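Local coordinates for protein putative 2,5-diketo-D-gluconic acid reductase B (Sinorhizobium meliloti, PDB 3UP8) that probably reduces methylglyoxal to hydroxyacetone with NADPH, as a TIM-barrel member of the aldo/keto reductase family, at residues Q55-G60 with Q81-P86. Numbering follows the deposited sequence.
Sequences QALKLG and QKSGIP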
ATOM      1  N   GLN A  55       3.517  17.715  -6.963  1.00 27.62           N
ATOM      2  CA  GLN A  55       4.487  17.330  -7.976  1.00 27.85           C
ATOM      3  C   GLN A  55       4.298  15.876  -8.407  1.00 26.80           C
ATOM      4  O   GLN A  55       4.323  15.575  -9.598  1.00 27.41           O
ATOM      5  CB  GLN A  55       5.897  17.530  -7.456  1.00 28.36           C
ATOM      6  CG  GLN A  55       6.190  18.944  -6.984  1.00 31.75           C
ATOM      7  CD  GLN A  55       7.634  19.092  -6.578  1.00 36.67           C
ATOM      8  OE1 GLN A  55       7.944  19.403  -5.422  1.00 39.08           O
ATOM      9  NE2 GLN A  55       8.541  18.833  -7.525  1.00 37.52           N
ATOM     10  N   ALA A  56       4.113  14.982  -7.438  1.00 25.44           N
ATOM     11  CA  ALA A  56       3.834  13.581  -7.731  1.00 24.68           C
ATOM     12  C   ALA A  56       2.649  13.424  -8.677  1.00 23.91           C
ATOM     13  O   ALA A  56       2.686  12.629  -9.611  1.00 24.23           O
ATOM     14  CB  ALA A  56       3.598  12.814  -6.444  1.00 24.06           C
ATOM     15  N   LEU A  57       1.597  14.193  -8.424  1.00 24.05           N
ATOM     16  CA  LEU A  57       0.385  14.135  -9.226  1.00 24.05           C
ATOM     17  C   LEU A  57       0.611  14.690 -10.638  1.00 24.44           C
ATOM     18  O   LEU A  57       0.096  14.136 -11.611  1.00 23.72           O
ATOM     19  CB  LEU A  57      -0.751  14.887  -8.523  1.00 23.74           C
ATOM     20  CG  LEU A  57      -1.358  14.211  -7.282  1.00 22.99           C
ATOM     21  CD1 LEU A  57      -2.161  15.226  -6.477  1.00 22.49           C
ATOM     22  CD2 LEU A  57      -2.225  13.013  -7.653  1.00 21.26           C
ATOM     23  N   LYS A  58       1.378  15.781 -10.732  1.00 25.74           N
ATOM     24  CA  LYS A  58       1.790  16.337 -12.030  1.00 26.85           C
ATOM     25  C   LYS A  58       2.588  15.325 -12.811  1.00 26.55           C
ATOM     26  O   LYS A  58       2.303  15.085 -13.978  1.00 26.91           O
ATOM     27  CB  LYS A  58       2.625  17.601 -11.852  1.00 27.93           C
ATOM     28  CG  LYS A  58       1.799  18.834 -11.558  1.00 31.05           C
ATOM     29  CD  LYS A  58       2.660  20.027 -11.118  1.00 34.92           C
ATOM     30  CE  LYS A  58       1.771  21.075 -10.445  1.00 37.18           C
ATOM     31  NZ  LYS A  58       2.348  22.446 -10.473  1.00 39.20           N
ATOM     32  N   LEU A  59       3.580  14.725 -12.152  1.00 26.38           N
ATOM     33  CA  LEU A  59       4.447  13.727 -12.771  1.00 26.20           C
ATOM     34  C   LEU A  59       3.669  12.511 -13.291  1.00 25.74           C
ATOM     35  O   LEU A  59       4.096  11.858 -14.244  1.00 25.60           O
ATOM     36  CB  LEU A  59       5.566  13.306 -11.798  1.00 26.40           C
ATOM     37  CG  LEU A  59       6.476  12.113 -12.134  1.00 27.90           C
ATOM     38  CD1 LEU A  59       7.457  12.429 -13.272  1.00 29.71           C
ATOM     39  CD2 LEU A  59       7.223  11.641 -10.905  1.00 28.10           C
ATOM     40  N   GLY A  60       2.521  12.212 -12.684  1.00 24.59           N
ATOM     41  CA  GLY A  60       1.710  11.088 -13.163  1.00 23.15           C
ATOM     42  C   GLY A  60       1.237  10.061 -12.139  1.00 22.14           C
ATOM     43  O   GLY A  60       0.560   9.112 -12.514  1.00 21.84           O
ATOM     44  N   GLN A  81      -7.037  18.203  -4.235  1.00 21.64           N
ATOM     45  CA  GLN A  81      -7.991  19.210  -4.677  1.00 22.90           C
ATOM     46  C   GLN A  81      -7.331  20.325  -5.510  1.00 23.31           C
ATOM     47  O   GLN A  81      -7.902  20.777  -6.497  1.00 23.33           O
ATOM     48  CB  GLN A  81      -8.702  19.780  -3.454  1.00 22.69           C
ATOM     49  CG  GLN A  81      -9.420  21.087  -3.644  1.00 24.42           C
ATOM     50  CD  GLN A  81      -9.887  21.666  -2.322  1.00 25.45           C
ATOM     51  OE1 GLN A  81      -9.099  21.866  -1.385  1.00 26.43           O
ATOM     52  NE2 GLN A  81     -11.168  21.931  -2.235  1.00 27.13           N
ATOM     53  N   LYS A  82      -6.137  20.749  -5.107  1.00 24.19           N
ATOM     54  CA  LYS A  82      -5.424  21.838  -5.794  1.00 25.68           C
ATOM     55  C   LYS A  82      -4.736  21.417  -7.103  1.00 26.96           C
ATOM     56  O   LYS A  82      -4.251  22.269  -7.862  1.00 27.20           O
ATOM     57  CB  LYS A  82      -4.413  22.506  -4.854  1.00 24.85           C
ATOM     58  CG  LYS A  82      -5.053  23.328  -3.741  1.00 25.02           C
ATOM     59  CD  LYS A  82      -4.048  24.282  -3.100  1.00 25.20           C
ATOM     60  CE  LYS A  82      -4.636  24.993  -1.883  1.00 24.64           C
ATOM     61  NZ  LYS A  82      -3.629  25.887  -1.232  1.00 25.61           N
ATOM     62  N   SER A  83      -4.711  20.111  -7.368  1.00 27.74           N
ATOM     63  CA  SER A  83      -3.966  19.557  -8.485  1.00 28.94           C
ATOM     64  C   SER A  83      -4.688  19.710  -9.819  1.00 29.75           C
ATOM     65  O   SER A  83      -4.049  19.722 -10.862  1.00 30.96           O
ATOM     66  CB  SER A  83      -3.653  18.080  -8.235  1.00 28.56           C
ATOM     67  OG  SER A  83      -4.825  17.294  -8.376  1.00 28.98           O
ATOM     68  N   GLY A  84      -6.010  19.799  -9.790  1.00 30.66           N
ATOM     69  CA  GLY A  84      -6.790  19.851 -11.027  1.00 31.65           C
ATOM     70  C   GLY A  84      -6.844  18.512 -11.751  1.00 32.07           C
ATOM     71  O   GLY A  84      -7.036  18.455 -12.976  1.00 32.59           O
ATOM     72  N   ILE A  85      -6.654  17.433 -10.996  1.00 31.73           N
ATOM     73  CA  ILE A  85      -6.838  16.092 -11.522  1.00 31.06           C
ATOM     74  C   ILE A  85      -8.252  15.703 -11.104  1.00 30.48           C
ATOM     75  O   ILE A  85      -8.613  15.867  -9.933  1.00 30.87           O
ATOM     76  CB  ILE A  85      -5.754  15.137 -10.980  1.00 31.04           C
ATOM     77  CG1 ILE A  85      -4.381  15.591 -11.489  1.00 31.46           C
ATOM     78  CG2 ILE A  85      -6.021  13.687 -11.389  1.00 31.29           C
ATOM     79  CD1 ILE A  85      -3.214  14.848 -10.900  1.00 31.58           C
ATOM     80  N   PRO A  86      -9.081  15.240 -12.059  1.00 29.62           N
ATOM     81  CA  PRO A  86     -10.437  14.884 -11.653  1.00 28.85           C
ATOM     82  C   PRO A  86     -10.372  13.826 -10.547  1.00 28.15           C
ATOM     83  O   PRO A  86      -9.430  13.023 -10.517  1.00 27.86           O
ATOM     84  CB  PRO A  86     -11.065  14.314 -12.933  1.00 28.91           C
ATOM     85  CG  PRO A  86     -10.230  14.890 -14.056  1.00 29.81           C
ATOM     86  CD  PRO A  86      -8.843  15.013 -13.498  1.00 29.49           C
TER
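With CG placed anti to the carbonyl carbon (chi1 -73°), Leu57 reaches off its helix toward Ser83 and Ile85; its CD1 branch turns to Ser83, while CB and CD2 face Ile85. Ile85 answers with an extended chain: CG1 is likewise anti to its own carbonyl carbon, and chi2 of 173° carries CD1 straight out to the leucine. That methyl lands on the root of the Leu57 side chain, 3.4 Å from CB, tighter than ordinary van der Waals contact, and it also lies 3.9 Å from Leu57 CD2. The same methyl comes within 3.5 Å of Leu57 O, a carbonyl that is hydrogen-bonded to Arg62. The other branch of the leucine, CD1, rests on Ser83, 3.7 Å from Ser83 CB.

Such a meeting illustrates how neighbouring helices are joined on the outside of a TIM barrel: helices 46-59 and 73-83 follow one another in the alternating beta/alpha chain, linked through strand 63-65, and they touch here at their C-terminal ends. Each helix gives way at a glycine with positive phi, Gly60 and Gly84. In the second case the chain after Gly84 is pinned by Ser83, whose OG accepts the N-H of Ile85 at 3.2 Å in an ST turn and is also hydrogen-bonded to the carbonyl of Ile80. With an alanine at Leu57, CB would still meet the Ile85 methyl, but the loss of the branches would probably leave a gap against Ser83 CB and take away the CG and CD2 contacts of that methyl. On the far flank of helix 46-59, Ala56 and Leu59 pack against Leu257 of helix 254-261, while Ile85 also touches Val90 just ahead of strand 91-96.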